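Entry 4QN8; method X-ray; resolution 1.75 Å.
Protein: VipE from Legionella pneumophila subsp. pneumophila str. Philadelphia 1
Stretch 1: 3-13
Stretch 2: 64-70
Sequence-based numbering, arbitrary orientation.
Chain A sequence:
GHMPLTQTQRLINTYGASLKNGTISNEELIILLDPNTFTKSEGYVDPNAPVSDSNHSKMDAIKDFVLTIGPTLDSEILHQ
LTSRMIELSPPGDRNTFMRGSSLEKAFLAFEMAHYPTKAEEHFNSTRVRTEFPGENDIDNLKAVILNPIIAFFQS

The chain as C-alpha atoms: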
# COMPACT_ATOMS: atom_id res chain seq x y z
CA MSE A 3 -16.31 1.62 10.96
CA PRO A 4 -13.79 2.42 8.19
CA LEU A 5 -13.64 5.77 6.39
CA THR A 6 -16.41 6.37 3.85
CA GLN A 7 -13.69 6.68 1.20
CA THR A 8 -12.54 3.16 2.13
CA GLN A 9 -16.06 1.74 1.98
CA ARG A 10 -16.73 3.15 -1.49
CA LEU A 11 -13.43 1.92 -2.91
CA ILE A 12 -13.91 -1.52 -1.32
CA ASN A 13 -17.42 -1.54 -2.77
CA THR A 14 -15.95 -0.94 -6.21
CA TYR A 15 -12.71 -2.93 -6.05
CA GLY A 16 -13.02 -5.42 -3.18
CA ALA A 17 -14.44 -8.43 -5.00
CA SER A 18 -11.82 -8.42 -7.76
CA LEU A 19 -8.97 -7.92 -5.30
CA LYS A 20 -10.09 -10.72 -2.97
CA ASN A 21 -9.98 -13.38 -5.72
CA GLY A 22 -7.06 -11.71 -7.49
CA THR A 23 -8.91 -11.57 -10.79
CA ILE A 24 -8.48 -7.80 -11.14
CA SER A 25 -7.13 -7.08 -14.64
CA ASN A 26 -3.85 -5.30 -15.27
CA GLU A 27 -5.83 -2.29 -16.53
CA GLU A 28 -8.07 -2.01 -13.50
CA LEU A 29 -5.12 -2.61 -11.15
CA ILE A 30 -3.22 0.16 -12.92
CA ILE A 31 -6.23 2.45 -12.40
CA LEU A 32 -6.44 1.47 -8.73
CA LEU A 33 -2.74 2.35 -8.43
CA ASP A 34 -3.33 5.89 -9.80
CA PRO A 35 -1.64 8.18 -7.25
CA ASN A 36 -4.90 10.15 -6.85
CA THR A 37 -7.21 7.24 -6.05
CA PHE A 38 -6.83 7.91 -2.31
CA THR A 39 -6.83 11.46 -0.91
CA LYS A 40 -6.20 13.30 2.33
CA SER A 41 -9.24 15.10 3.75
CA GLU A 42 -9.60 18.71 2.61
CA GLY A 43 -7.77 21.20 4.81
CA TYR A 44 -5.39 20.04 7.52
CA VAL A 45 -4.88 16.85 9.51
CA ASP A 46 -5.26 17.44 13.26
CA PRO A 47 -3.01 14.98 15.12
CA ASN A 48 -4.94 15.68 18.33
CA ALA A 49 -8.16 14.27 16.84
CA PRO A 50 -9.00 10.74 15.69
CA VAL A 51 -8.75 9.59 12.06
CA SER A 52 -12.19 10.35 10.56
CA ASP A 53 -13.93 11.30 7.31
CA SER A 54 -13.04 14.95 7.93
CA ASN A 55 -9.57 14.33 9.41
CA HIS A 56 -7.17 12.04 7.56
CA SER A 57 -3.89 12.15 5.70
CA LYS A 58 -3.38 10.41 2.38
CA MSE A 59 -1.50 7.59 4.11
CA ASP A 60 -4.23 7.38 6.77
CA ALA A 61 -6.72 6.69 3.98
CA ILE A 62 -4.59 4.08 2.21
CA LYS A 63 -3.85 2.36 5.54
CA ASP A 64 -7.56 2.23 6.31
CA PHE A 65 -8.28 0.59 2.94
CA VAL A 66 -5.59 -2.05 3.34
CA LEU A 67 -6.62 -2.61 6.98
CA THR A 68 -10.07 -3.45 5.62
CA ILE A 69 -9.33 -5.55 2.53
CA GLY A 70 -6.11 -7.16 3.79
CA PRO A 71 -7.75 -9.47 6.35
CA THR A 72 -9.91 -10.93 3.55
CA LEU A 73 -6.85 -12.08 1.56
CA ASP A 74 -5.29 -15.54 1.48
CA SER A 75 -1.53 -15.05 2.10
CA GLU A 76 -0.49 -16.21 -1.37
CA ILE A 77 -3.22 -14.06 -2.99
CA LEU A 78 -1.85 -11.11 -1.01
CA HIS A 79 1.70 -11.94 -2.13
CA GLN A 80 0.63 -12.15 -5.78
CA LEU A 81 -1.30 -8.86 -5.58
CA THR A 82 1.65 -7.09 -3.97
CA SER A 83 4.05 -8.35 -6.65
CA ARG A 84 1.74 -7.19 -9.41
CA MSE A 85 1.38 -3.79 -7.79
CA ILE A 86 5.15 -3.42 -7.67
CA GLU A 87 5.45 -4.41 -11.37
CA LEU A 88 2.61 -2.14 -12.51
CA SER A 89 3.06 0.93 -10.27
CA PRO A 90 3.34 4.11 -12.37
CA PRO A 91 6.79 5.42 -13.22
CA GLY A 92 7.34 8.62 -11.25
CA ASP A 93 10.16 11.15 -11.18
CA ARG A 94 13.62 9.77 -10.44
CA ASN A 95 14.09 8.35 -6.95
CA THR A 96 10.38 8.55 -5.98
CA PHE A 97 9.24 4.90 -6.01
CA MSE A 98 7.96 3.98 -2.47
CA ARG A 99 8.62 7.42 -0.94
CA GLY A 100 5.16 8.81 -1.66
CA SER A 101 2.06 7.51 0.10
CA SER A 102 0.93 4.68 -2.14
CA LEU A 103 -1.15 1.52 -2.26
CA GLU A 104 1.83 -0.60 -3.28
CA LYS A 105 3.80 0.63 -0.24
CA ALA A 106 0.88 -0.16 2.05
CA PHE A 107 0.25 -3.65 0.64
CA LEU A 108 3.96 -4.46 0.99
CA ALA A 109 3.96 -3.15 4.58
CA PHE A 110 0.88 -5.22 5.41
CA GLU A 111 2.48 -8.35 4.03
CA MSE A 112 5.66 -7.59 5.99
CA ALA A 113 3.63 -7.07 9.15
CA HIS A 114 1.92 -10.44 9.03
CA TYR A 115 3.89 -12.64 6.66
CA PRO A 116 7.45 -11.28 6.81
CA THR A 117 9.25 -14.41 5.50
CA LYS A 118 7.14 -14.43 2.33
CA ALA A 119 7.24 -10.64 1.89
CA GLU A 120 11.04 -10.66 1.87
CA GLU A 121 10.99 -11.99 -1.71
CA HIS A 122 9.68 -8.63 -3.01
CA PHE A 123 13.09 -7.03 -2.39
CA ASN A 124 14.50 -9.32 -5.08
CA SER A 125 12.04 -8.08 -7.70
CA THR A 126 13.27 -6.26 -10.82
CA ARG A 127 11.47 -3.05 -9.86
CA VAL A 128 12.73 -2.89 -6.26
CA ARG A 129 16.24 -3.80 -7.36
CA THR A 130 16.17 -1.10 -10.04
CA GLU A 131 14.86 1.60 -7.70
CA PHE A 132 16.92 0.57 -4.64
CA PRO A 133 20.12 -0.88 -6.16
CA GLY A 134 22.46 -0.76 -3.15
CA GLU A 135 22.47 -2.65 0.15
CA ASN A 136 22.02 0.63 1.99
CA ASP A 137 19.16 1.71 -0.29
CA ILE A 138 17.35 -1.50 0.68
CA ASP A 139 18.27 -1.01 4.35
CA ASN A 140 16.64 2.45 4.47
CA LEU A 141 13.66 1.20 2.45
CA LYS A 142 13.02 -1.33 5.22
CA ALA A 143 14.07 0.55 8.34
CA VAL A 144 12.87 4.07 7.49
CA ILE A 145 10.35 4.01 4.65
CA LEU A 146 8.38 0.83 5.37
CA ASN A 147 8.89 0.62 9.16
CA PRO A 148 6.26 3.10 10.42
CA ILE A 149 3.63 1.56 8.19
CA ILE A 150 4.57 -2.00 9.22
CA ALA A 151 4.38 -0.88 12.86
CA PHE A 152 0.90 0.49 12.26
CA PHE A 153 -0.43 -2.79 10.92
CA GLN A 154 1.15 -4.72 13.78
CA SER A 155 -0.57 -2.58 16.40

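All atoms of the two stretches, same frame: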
# COMPACT_ATOMS: atom_id res chain seq x y z
N MSE A 3 -16.07 1.59 12.40
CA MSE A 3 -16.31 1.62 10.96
C MSE A 3 -15.17 2.30 10.21
O MSE A 3 -14.58 3.27 10.71
CB MSE A 3 -17.65 2.30 10.63
CG MSE A 3 -18.88 1.48 11.01
SE MSE A 3 -19.10 -0.11 9.90
CE MSE A 3 -20.10 0.67 8.41
N PRO A 4 -14.84 1.80 9.01
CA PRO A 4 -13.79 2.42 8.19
C PRO A 4 -14.24 3.78 7.66
O PRO A 4 -15.41 4.13 7.78
CB PRO A 4 -13.63 1.44 7.02
CG PRO A 4 -14.92 0.68 6.97
CD PRO A 4 -15.39 0.58 8.39
N LEU A 5 -13.31 4.53 7.07
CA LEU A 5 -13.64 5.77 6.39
C LEU A 5 -14.64 5.50 5.26
O LEU A 5 -14.64 4.41 4.68
CB LEU A 5 -12.39 6.36 5.76
CG LEU A 5 -11.30 6.74 6.76
CD1 LEU A 5 -9.98 7.04 6.05
CD2 LEU A 5 -11.77 7.95 7.53
N THR A 6 -15.47 6.49 4.96
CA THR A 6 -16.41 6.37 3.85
C THR A 6 -15.66 6.14 2.54
O THR A 6 -16.06 5.30 1.72
CB THR A 6 -17.33 7.59 3.75
OG1 THR A 6 -18.08 7.71 4.98
CG2 THR A 6 -18.31 7.44 2.59
N GLN A 7 -14.56 6.86 2.35
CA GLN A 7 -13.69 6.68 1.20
C GLN A 7 -13.30 5.20 1.03
O GLN A 7 -13.36 4.64 -0.07
CB GLN A 7 -12.44 7.54 1.39
CG GLN A 7 -11.40 7.38 0.32
CD GLN A 7 -10.23 8.32 0.49
OE1 GLN A 7 -9.31 8.32 -0.32
NE2 GLN A 7 -10.26 9.15 1.55
N THR A 8 -12.92 4.57 2.14
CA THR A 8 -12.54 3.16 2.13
C THR A 8 -13.71 2.29 1.70
O THR A 8 -13.56 1.42 0.85
CB THR A 8 -12.09 2.72 3.52
OG1 THR A 8 -10.83 3.32 3.79
CG2 THR A 8 -11.96 1.19 3.60
N GLN A 9 -14.87 2.54 2.29
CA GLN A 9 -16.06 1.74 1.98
C GLN A 9 -16.40 1.79 0.50
O GLN A 9 -16.76 0.78 -0.10
CB GLN A 9 -17.26 2.22 2.79
CG GLN A 9 -17.12 2.02 4.30
CD GLN A 9 -18.17 2.79 5.08
OE1 GLN A 9 -19.00 3.50 4.49
NE2 GLN A 9 -18.14 2.66 6.40
N ARG A 10 -16.32 2.99 -0.09
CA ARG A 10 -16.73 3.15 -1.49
C ARG A 10 -15.73 2.43 -2.39
O ARG A 10 -16.13 1.76 -3.34
CB ARG A 10 -16.85 4.63 -1.86
CG ARG A 10 -17.85 5.40 -1.00
CD ARG A 10 -19.28 4.99 -1.28
NE ARG A 10 -20.21 5.55 -0.29
CZ ARG A 10 -20.70 6.79 -0.35
NH1 ARG A 10 -20.37 7.60 -1.35
NH2 ARG A 10 -21.53 7.21 0.60
N LEU A 11 -14.45 2.56 -2.08
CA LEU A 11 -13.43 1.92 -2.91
C LEU A 11 -13.43 0.40 -2.75
O LEU A 11 -13.21 -0.33 -3.72
CB LEU A 11 -12.04 2.53 -2.65
CG LEU A 11 -12.00 4.01 -3.06
CD1 LEU A 11 -10.79 4.74 -2.50
CD2 LEU A 11 -12.02 4.18 -4.57
N ILE A 12 -13.73 -0.08 -1.54
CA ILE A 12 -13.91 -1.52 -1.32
C ILE A 12 -15.14 -2.00 -2.09
O ILE A 12 -15.12 -3.07 -2.71
CB ILE A 12 -14.04 -1.88 0.17
CG1 ILE A 12 -12.77 -1.52 0.93
CG2 ILE A 12 -14.33 -3.37 0.34
CD1 ILE A 12 -11.72 -2.60 0.96
N ASN A 13 -16.21 -1.21 -2.05
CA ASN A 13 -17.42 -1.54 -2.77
C ASN A 13 -17.12 -1.73 -4.26
O ASN A 13 -17.65 -2.63 -4.90
CB ASN A 13 -18.48 -0.45 -2.59
CG ASN A 13 -19.70 -0.68 -3.43
OD1 ASN A 13 -20.44 -1.64 -3.22
ND2 ASN A 13 -19.93 0.21 -4.41
N ASP A 64 -6.22 2.66 5.93
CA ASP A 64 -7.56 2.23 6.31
C ASP A 64 -8.09 1.22 5.30
O ASP A 64 -8.70 0.21 5.67
CB ASP A 64 -8.48 3.45 6.45
CG ASP A 64 -9.82 3.11 7.09
OD1 ASP A 64 -9.85 2.76 8.29
OD2 ASP A 64 -10.85 3.20 6.39
N PHE A 65 -7.84 1.49 4.02
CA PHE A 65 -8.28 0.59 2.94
C PHE A 65 -7.62 -0.77 3.04
O PHE A 65 -8.29 -1.80 2.98
CB PHE A 65 -7.96 1.22 1.58
CG PHE A 65 -8.36 0.37 0.40
CD1 PHE A 65 -9.64 0.44 -0.12
CD2 PHE A 65 -7.43 -0.47 -0.21
CE1 PHE A 65 -10.00 -0.33 -1.23
CE2 PHE A 65 -7.78 -1.25 -1.30
CZ PHE A 65 -9.08 -1.18 -1.81
N VAL A 66 -6.30 -0.79 3.22
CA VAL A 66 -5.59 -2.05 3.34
C VAL A 66 -6.00 -2.78 4.62
O VAL A 66 -6.19 -3.99 4.62
CB VAL A 66 -4.07 -1.83 3.29
CG1 VAL A 66 -3.32 -3.14 3.55
CG2 VAL A 66 -3.69 -1.25 1.92
N LEU A 67 -6.20 -2.02 5.70
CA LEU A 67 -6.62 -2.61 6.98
C LEU A 67 -7.95 -3.34 6.84
O LEU A 67 -8.27 -4.27 7.61
CB LEU A 67 -6.76 -1.51 8.04
CG LEU A 67 -6.93 -1.89 9.50
CD1 LEU A 67 -5.69 -2.64 9.97
CD2 LEU A 67 -7.13 -0.64 10.33
N THR A 68 -8.73 -2.93 5.85
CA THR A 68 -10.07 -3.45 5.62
C THR A 68 -10.09 -4.62 4.64
O THR A 68 -10.75 -5.64 4.89
CB THR A 68 -11.01 -2.30 5.11
OG1 THR A 68 -11.00 -1.22 6.05
CG2 THR A 68 -12.44 -2.80 4.94
N ILE A 69 -9.36 -4.49 3.53
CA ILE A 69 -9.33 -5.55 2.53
C ILE A 69 -8.31 -6.66 2.85
O ILE A 69 -8.54 -7.85 2.58
CB ILE A 69 -9.08 -4.98 1.10
CG1 ILE A 69 -9.29 -6.05 0.03
CG2 ILE A 69 -7.69 -4.40 0.96
CD1 ILE A 69 -10.72 -6.49 -0.14
N GLY A 70 -7.19 -6.26 3.46
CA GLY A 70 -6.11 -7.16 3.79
C GLY A 70 -6.53 -8.43 4.52
O GLY A 70 -6.10 -9.52 4.14

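Two helices of one chain cross at 52° in a small, mixed contact, polar at one end, where Asp 64 receives two hydrogen bonds from the start of the first helix, and apolar at the other, where Ile 12 packs against Phe 65 and Ile 69. The axes of helix 6-13 and helix 64-69 approach to 9.3 Å, and the contact buries 413 Å² summed over both sides. The backbones come nearest at Thr 8 and Phe 65, whose CA atoms are 5.0 Å apart; the spacing is wider between the CA atoms of Pro 4 and Asp 64 (6.5 Å) and between those of Ile 12 and Ile 69 (7.2 Å).

The polar end is organised by a single carboxylate oxygen. Leu 5, the N-cap residue, donates its backbone N to OD2 of Asp 64 at 2.9 Å, with an N-H...acceptor angle of 152°. One turn on, Thr 8 OG1 donates to the same Asp 64 OD2 at a short 2.6 Å. A backbone amide just before the helix and a side-chain hydroxyl in its first turn thus converge on one acceptor, tying the start of this helix to the neighbouring one. Asp 64 reaches this position with chi1 near 180° (t), its CA-to-CB bond pointing toward the first stretch. Pro 4 lies against the same oxygen, with its CB 3.4 Å from Asp 64 OD2, a van der Waals contact beside the hydrogen bonds.

Thr 8 sits at the middle of the crossing and points toward the second helix. While its hydroxyl is engaged by Asp 64, its methyl CG2 lies 3.6 Å from Thr 68 OG1. That second hydroxyl is turned back on its own helix: Thr 68 OG1 donates to the backbone O of Asp 64 at 2.7 Å, with chi1 at -56° (m). Thr 68 therefore satisfies its polar group locally and meets the first stretch through packing alone. Its methyl CG2 is 4.0 Å from Ile 12 CD1.

Farther along, the contact becomes apolar. The CA-to-CB bond of Phe 65 points sideways to the first stretch, but the end of its side chain comes nearer, bringing CE1 to 3.8 Å from Leu 11 CB and 3.6 Å from Ile 12 CD1. Both carbons approach the ring obliquely, whereas the backbone O of Thr 8 lies at the ring edge, near its plane; that carbonyl also accepts the helical hydrogen bond from Ile 12 N at 2.8 Å. The CA-to-CB bond of Ile 12 is likewise sideways, yet its CD1 extends to the second helix and fits among three residues, lying 3.6 Å from Ile 69 CB as well as touching Phe 65 and Thr 68. Thr 6, Gln 9, Arg 10 and Asn 13 make no contact with the second helix, nor do Val 66 and Leu 67 with the first.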